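Local structure of uncharacterized protein (Ruminococcus gnavus, 4QAN) at residues 41-46 with 100-105; 96-101 with 176-181. The protein is of unknown function but has a cystatin-like fold, as a divergent member of the NTF2-like superfamily, and can bind a magnesium ion. One frame throughout, in Å; residues are numbered along the deposited sequence. Where two conformers were deposited one is given.

Interaction 1 (41-46 with 100-105); sequences NDLDMA and EQFEEL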
loop_
_atom_site.group_PDB
_atom_site.type_symbol
_atom_site.label_atom_id
_atom_site.label_comp_id
_atom_site.label_asym_id
_atom_site.label_seq_id
_atom_site.Cartn_x
_atom_site.Cartn_y
_atom_site.Cartn_z
ATOM N N ASN A 41 8.720 -13.711 14.977
ATOM C CA ASN A 41 7.581 -13.744 14.068
ATOM C C ASN A 41 6.500 -12.708 14.468
ATOM O O ASN A 41 5.310 -13.009 14.487
ATOM C CB ASN A 41 7.010 -15.168 14.007
ATOM C CG ASN A 41 5.964 -15.345 12.909
ATOM O OD1 ASN A 41 5.929 -14.608 11.913
ATOM N ND2 ASN A 41 5.096 -16.327 13.091
ATOM N N ASP A 42 6.931 -11.486 14.778
ATOM C CA ASP A 42 6.030 -10.441 15.273
ATOM C C ASP A 42 5.846 -9.369 14.210
ATOM O O ASP A 42 6.670 -8.473 14.057
ATOM C CB ASP A 42 6.567 -9.834 16.579
ATOM C CG ASP A 42 5.600 -8.833 17.214
ATOM O OD1 ASP A 42 4.707 -8.329 16.512
ATOM O OD2 ASP A 42 5.753 -8.529 18.416
ATOM N N LEU A 43 4.740 -9.478 13.488
ATOM C CA LEU A 43 4.463 -8.620 12.356
ATOM C C LEU A 43 4.311 -7.172 12.803
ATOM O O LEU A 43 4.843 -6.249 12.176
ATOM C CB LEU A 43 3.183 -9.071 11.657
ATOM C CG LEU A 43 2.727 -8.221 10.472
ATOM C CD1 LEU A 43 3.761 -8.324 9.371
ATOM C CD2 LEU A 43 1.353 -8.652 9.980
ATOM N N ASP A 44 3.569 -6.983 13.884
ATOM C CA ASP A 44 3.309 -5.651 14.391
ATOM C C ASP A 44 4.634 -4.934 14.642
ATOM O O ASP A 44 4.854 -3.817 14.141
ATOM C CB ASP A 44 2.483 -5.725 15.677
ATOM C CG ASP A 44 2.308 -4.377 16.323
ATOM O OD1 ASP A 44 1.495 -3.584 15.805
ATOM O OD2 ASP A 44 3.001 -4.102 17.337
HETATM N N MSE A 45 5.511 -5.603 15.400
HETATM C CA MSE A 45 6.839 -5.079 15.707
HETATM C C MSE A 45 7.596 -4.702 14.452
HETATM O O MSE A 45 8.141 -3.601 14.367
HETATM C CB MSE A 45 7.585 -6.116 16.551
HETATM C CG MSE A 45 8.892 -5.566 17.076
HETATM SE SE MSE A 45 9.879 -7.014 17.963
HETATM C CE MSE A 45 11.515 -5.959 18.258
ATOM N N ALA A 46 7.601 -5.604 13.472
ATOM C CA ALA A 46 8.298 -5.425 12.189
ATOM C C ALA A 46 7.850 -4.185 11.436
ATOM O O ALA A 46 8.684 -3.413 10.972
ATOM C CB ALA A 46 8.094 -6.652 11.294
ATOM N N GLU A 100 4.668 -8.596 2.740
ATOM C CA GLU A 100 5.156 -9.589 1.809
ATOM C C GLU A 100 6.651 -9.808 1.879
ATOM O O GLU A 100 7.103 -10.936 1.750
ATOM C CB GLU A 100 4.721 -9.245 0.409
ATOM C CG GLU A 100 3.250 -9.509 0.270
ATOM C CD GLU A 100 2.675 -8.911 -0.963
ATOM O OE1 GLU A 100 3.318 -7.996 -1.517
ATOM O OE2 GLU A 100 1.575 -9.359 -1.357
ATOM N N GLN A 101 7.419 -8.750 2.122
ATOM C CA GLN A 101 8.837 -8.921 2.399
ATOM C C GLN A 101 9.002 -9.772 3.649
ATOM O O GLN A 101 9.752 -10.740 3.640
ATOM C CB GLN A 101 9.541 -7.588 2.593
ATOM C CG GLN A 101 9.576 -6.745 1.337
ATOM C CD GLN A 101 10.746 -5.797 1.294
ATOM O OE1 GLN A 101 11.168 -5.260 2.318
ATOM N NE2 GLN A 101 11.290 -5.592 0.096
ATOM N N PHE A 102 8.278 -9.413 4.709
ATOM C CA PHE A 102 8.359 -10.134 5.964
ATOM C C PHE A 102 8.032 -11.615 5.750
ATOM O O PHE A 102 8.783 -12.484 6.166
ATOM C CB PHE A 102 7.407 -9.510 6.975
ATOM C CG PHE A 102 7.468 -10.136 8.334
ATOM C CD1 PHE A 102 8.428 -9.739 9.248
ATOM C CD2 PHE A 102 6.549 -11.115 8.704
ATOM C CE1 PHE A 102 8.472 -10.307 10.505
ATOM C CE2 PHE A 102 6.587 -11.688 9.957
ATOM C CZ PHE A 102 7.547 -11.280 10.861
ATOM N N GLU A 103 6.911 -11.883 5.087
ATOM C CA GLU A 103 6.471 -13.271 4.865
ATOM C C GLU A 103 7.473 -14.058 4.024
ATOM O O GLU A 103 7.816 -15.198 4.361
ATOM C CB GLU A 103 5.077 -13.302 4.227
ATOM C CG GLU A 103 3.968 -12.846 5.174
ATOM C CD GLU A 103 2.607 -12.717 4.492
ATOM O OE1 GLU A 103 2.553 -12.696 3.253
ATOM O OE2 GLU A 103 1.579 -12.626 5.191
ATOM N N GLU A 104 7.959 -13.439 2.949
ATOM C CA GLU A 104 8.947 -14.075 2.082
ATOM C C GLU A 104 10.214 -14.502 2.852
ATOM O O GLU A 104 10.618 -15.671 2.777
ATOM C CB GLU A 104 9.310 -13.157 0.923
ATOM C CG GLU A 104 10.273 -13.777 -0.069
ATOM C CD GLU A 104 10.548 -12.894 -1.270
ATOM O OE1 GLU A 104 9.806 -11.911 -1.491
ATOM O OE2 GLU A 104 11.513 -13.198 -2.001
ATOM N N LEU A 105 10.828 -13.579 3.593
ATOM C CA LEU A 105 12.029 -13.915 4.381
ATOM C C LEU A 105 11.732 -14.968 5.438
ATOM O O LEU A 105 12.585 -15.796 5.741
ATOM C CB LEU A 105 12.617 -12.687 5.085
ATOM C CG LEU A 105 13.648 -11.834 4.347
ATOM C CD1 LEU A 105 13.030 -11.104 3.158
ATOM C CD2 LEU A 105 14.266 -10.838 5.317
#

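Interaction 2 (96-101 with 176-181); sequences KAYIEQ and GLLYET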
loop_
_atom_site.group_PDB
_atom_site.type_symbol
_atom_site.label_atom_id
_atom_site.label_comp_id
_atom_site.label_asym_id
_atom_site.label_seq_id
_atom_site.Cartn_x
_atom_site.Cartn_y
_atom_site.Cartn_z
ATOM N N LYS A 96 1.182 -3.423 2.802
ATOM C CA LYS A 96 1.109 -4.728 2.130
ATOM C C LYS A 96 2.473 -5.188 1.601
ATOM O O LYS A 96 2.861 -6.339 1.796
ATOM C CB LYS A 96 0.098 -4.685 0.999
ATOM C CG LYS A 96 0.042 -5.936 0.115
ATOM C CD LYS A 96 -0.773 -5.595 -1.106
ATOM C CE LYS A 96 -1.285 -6.829 -1.816
ATOM N NZ LYS A 96 -0.212 -7.519 -2.572
ATOM N N ALA A 97 3.208 -4.281 0.957
ATOM C CA ALA A 97 4.501 -4.625 0.373
ATOM C C ALA A 97 5.468 -5.079 1.459
ATOM O O ALA A 97 6.173 -6.065 1.262
ATOM C CB ALA A 97 5.083 -3.452 -0.416
ATOM N N TYR A 98 5.463 -4.393 2.606
ATOM C CA TYR A 98 6.305 -4.796 3.745
ATOM C C TYR A 98 5.908 -6.152 4.366
ATOM O O TYR A 98 6.773 -6.930 4.765
ATOM C CB TYR A 98 6.336 -3.717 4.831
ATOM C CG TYR A 98 7.243 -2.549 4.509
ATOM C CD1 TYR A 98 8.587 -2.747 4.266
ATOM C CD2 TYR A 98 6.750 -1.246 4.449
ATOM C CE1 TYR A 98 9.427 -1.691 3.975
ATOM C CE2 TYR A 98 7.583 -0.170 4.158
ATOM C CZ TYR A 98 8.926 -0.399 3.914
ATOM O OH TYR A 98 9.782 0.644 3.619
ATOM N N ILE A 99 4.608 -6.431 4.428
ATOM C CA ILE A 99 4.129 -7.711 4.925
ATOM C C ILE A 99 4.682 -8.818 4.045
ATOM O O ILE A 99 5.133 -9.839 4.537
ATOM C CB ILE A 99 2.582 -7.773 5.013
ATOM C CG1 ILE A 99 2.104 -6.832 6.132
ATOM C CG2 ILE A 99 2.116 -9.190 5.327
ATOM C CD1 ILE A 99 0.625 -6.494 6.132
ATOM N N GLU A 100 4.668 -8.596 2.740
ATOM C CA GLU A 100 5.156 -9.589 1.809
ATOM C C GLU A 100 6.651 -9.808 1.879
ATOM O O GLU A 100 7.103 -10.936 1.750
ATOM C CB GLU A 100 4.721 -9.245 0.409
ATOM C CG GLU A 100 3.250 -9.509 0.270
ATOM C CD GLU A 100 2.675 -8.911 -0.963
ATOM O OE1 GLU A 100 3.318 -7.996 -1.517
ATOM O OE2 GLU A 100 1.575 -9.359 -1.357
ATOM N N GLN A 101 7.419 -8.750 2.122
ATOM C CA GLN A 101 8.837 -8.921 2.399
ATOM C C GLN A 101 9.002 -9.772 3.649
ATOM O O GLN A 101 9.752 -10.740 3.640
ATOM C CB GLN A 101 9.541 -7.588 2.593
ATOM C CG GLN A 101 9.576 -6.745 1.337
ATOM C CD GLN A 101 10.746 -5.797 1.294
ATOM O OE1 GLN A 101 11.168 -5.260 2.318
ATOM N NE2 GLN A 101 11.290 -5.592 0.096
ATOM N N GLY A 176 18.213 -2.755 -2.455
ATOM C CA GLY A 176 17.619 -1.765 -3.348
ATOM C C GLY A 176 16.356 -1.136 -2.789
ATOM O O GLY A 176 16.174 -1.041 -1.569
ATOM N N LEU A 177 15.482 -0.700 -3.693
ATOM C CA LEU A 177 14.236 -0.069 -3.326
ATOM C C LEU A 177 13.177 -1.116 -3.043
ATOM O O LEU A 177 13.141 -2.175 -3.685
ATOM C CB LEU A 177 13.730 0.843 -4.456
ATOM C CG LEU A 177 14.507 2.114 -4.804
ATOM C CD1 LEU A 177 13.746 2.894 -5.866
ATOM C CD2 LEU A 177 14.759 2.999 -3.585
ATOM N N LEU A 178 12.293 -0.785 -2.106
ATOM C CA LEU A 178 11.116 -1.598 -1.790
ATOM C C LEU A 178 10.355 -2.077 -3.038
ATOM O O LEU A 178 9.843 -3.192 -3.055
ATOM C CB LEU A 178 10.170 -0.806 -0.893
ATOM C CG LEU A 178 8.904 -1.507 -0.398
ATOM C CD1 LEU A 178 9.249 -2.725 0.445
ATOM C CD2 LEU A 178 8.023 -0.535 0.382
ATOM N N TYR A 179 10.289 -1.261 -4.084
ATOM C CA TYR A 179 9.422 -1.598 -5.213
ATOM C C TYR A 179 10.113 -2.388 -6.313
ATOM O O TYR A 179 9.482 -2.710 -7.323
ATOM C CB TYR A 179 8.775 -0.338 -5.794
ATOM C CG TYR A 179 8.428 0.686 -4.742
ATOM C CD1 TYR A 179 7.397 0.473 -3.843
ATOM C CD2 TYR A 179 9.159 1.850 -4.635
ATOM C CE1 TYR A 179 7.098 1.410 -2.871
ATOM C CE2 TYR A 179 8.875 2.786 -3.670
ATOM C CZ TYR A 179 7.850 2.566 -2.794
ATOM O OH TYR A 179 7.610 3.524 -1.847
ATOM N N GLU A 180 11.392 -2.709 -6.145
ATOM C CA GLU A 180 12.075 -3.502 -7.159
ATOM C C GLU A 180 11.569 -4.936 -7.120
ATOM O O GLU A 180 11.195 -5.442 -6.065
ATOM C CB GLU A 180 13.582 -3.464 -6.978
ATOM C CG GLU A 180 14.191 -2.109 -7.278
ATOM C CD GLU A 180 15.693 -2.098 -7.105
ATOM O OE1 GLU A 180 16.326 -3.135 -7.411
ATOM O OE2 GLU A 180 16.232 -1.052 -6.675
ATOM N N THR A 181 11.556 -5.580 -8.283
ATOM C CA THR A 181 11.000 -6.917 -8.418
ATOM C C THR A 181 12.104 -7.931 -8.667
ATOM O O THR A 181 13.177 -7.588 -9.180
ATOM C CB THR A 181 10.014 -6.979 -9.592
ATOM O OG1 THR A 181 10.731 -6.844 -10.827
ATOM C CG2 THR A 181 8.981 -5.868 -9.482
#

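Interaction 1 (41-46 with 100-105)
The backbones of Leu43 and Phe102 face each other with their CA atoms 7.6 Å apart, where the start of helix 43-48 lies against the C-terminal half of helix 87-108. Phe102 carries the contact from its side. Its CG is anti to the backbone N (chi1 -177°), which sends the ring across to the junction of helices 27-39 and 43-48. Asn41 of the turn and Leu43 and Ala46 of helix 43-48 gather round the ring. Asn41 comes to the rim: its OD1 lies 3.6 Å from Phe102 CE2, at the edge and near the ring plane. The amide and ring planes are 9° apart. Leu43 touches with one branch, CD1, which is 4.0 Å from Phe102 CD2. Ala46 sits one turn further along, and its CB is 3.7 Å from Phe102 CD1.

The turn is a helix-to-helix junction. Asn41, with positive phi, is the C-prime residue of a Schellman motif that ends helix 27-39. Asp42 then takes the N-cap position of the next helix. Its OD1 accepts from Met45 N (a selenomethionine) at 3.1 Å. That bond is straight, 179°, but the N-H comes from above the carboxylate plane. The cap and the Schellman motif are likely to hold the backbone beside the Phe102 ring.

Leu38 of helix 27-39 also touches Phe102, so both helices of the junction pack on this ring. Pro254, at the start of helix 254-275, lies against both Leu43 and Glu103.

Interaction 2 (96-101 with 176-181)
The Tyr98 ring receives Leu178 over one face. Leu178 CD2 stands 3.6 Å above the ring plane, offset toward the rim, in a CH-pi contact. It is 3.9 Å from the ring centroid and 23° off the ring normal. The methyl lies nearest the hydroxyl end, with Tyr98 CZ 3.6 Å from Leu178 CD2. A second ring flanks the same leucine: Leu178 CB lies over the centre of a face of Tyr179, its neighbour in the chain.

Leu178 carries the contact from the loop side. Its CG is anti to the backbone N (chi1 -177°), and the two methyls spread over helix 87-108. CD2 also meets Ala97, whose CB is 4.2 Å away. CD1 touches the Tyr98 ring as well, 3.7 Å from Tyr98 CE1, so both methyls meet it. CD1 also reaches the Gln101 amide and lies 3.5 Å from both CD and NE2 of that residue. The amide is held by polar partners outside the segments: OE1 accepts from Leu173 N, and NE2 bonds to Ser172 OG. The phenol of Tyr98 is bonded to His171 O. With an alanine at Tyr98, His171 O would probably lose this partner, and a gap is likely to open beside Leu178 CD2.

Leu178 sits in a type I turn from Leu177 to Glu180, in the loop between strands 167-172 and 187-188. Leu177 N donates to Glu180 OE2 at 3.1 Å, from above the carboxylate plane, and Arg128 forms a salt bridge with the same oxygen.

Across the segments the contact is van der Waals and CH-pi packing of leucine methyls on a ring, an alanine and an amide. The specific polar links of Tyr98 and Gln101 run instead to 171-173, tying the helix to the end of the strand before this loop.

In the fold
From the N terminus, the chain leaves helix 27-39, turns, and enters helix 43-48. Interaction 1 closes a largely helical stretch by bringing helix 87-108 back to this turn. From that helix the chain runs through strand 116-122, helix 126-135 and strands 140-150, 153-164 and 167-172. Interaction 2 then closes this second loop, as the segment 176-181 returns to the helix. The loops follow one another with a short overlap in helix 87-108, where Glu100 and Gln101 are common to both segments; neither nests in the other. This helix joins the N-terminal helices to the loop after the antiparallel sheet. The two contacts also touch, through Leu43 CD1 and Ile99 CG1, 3.9 Å apart.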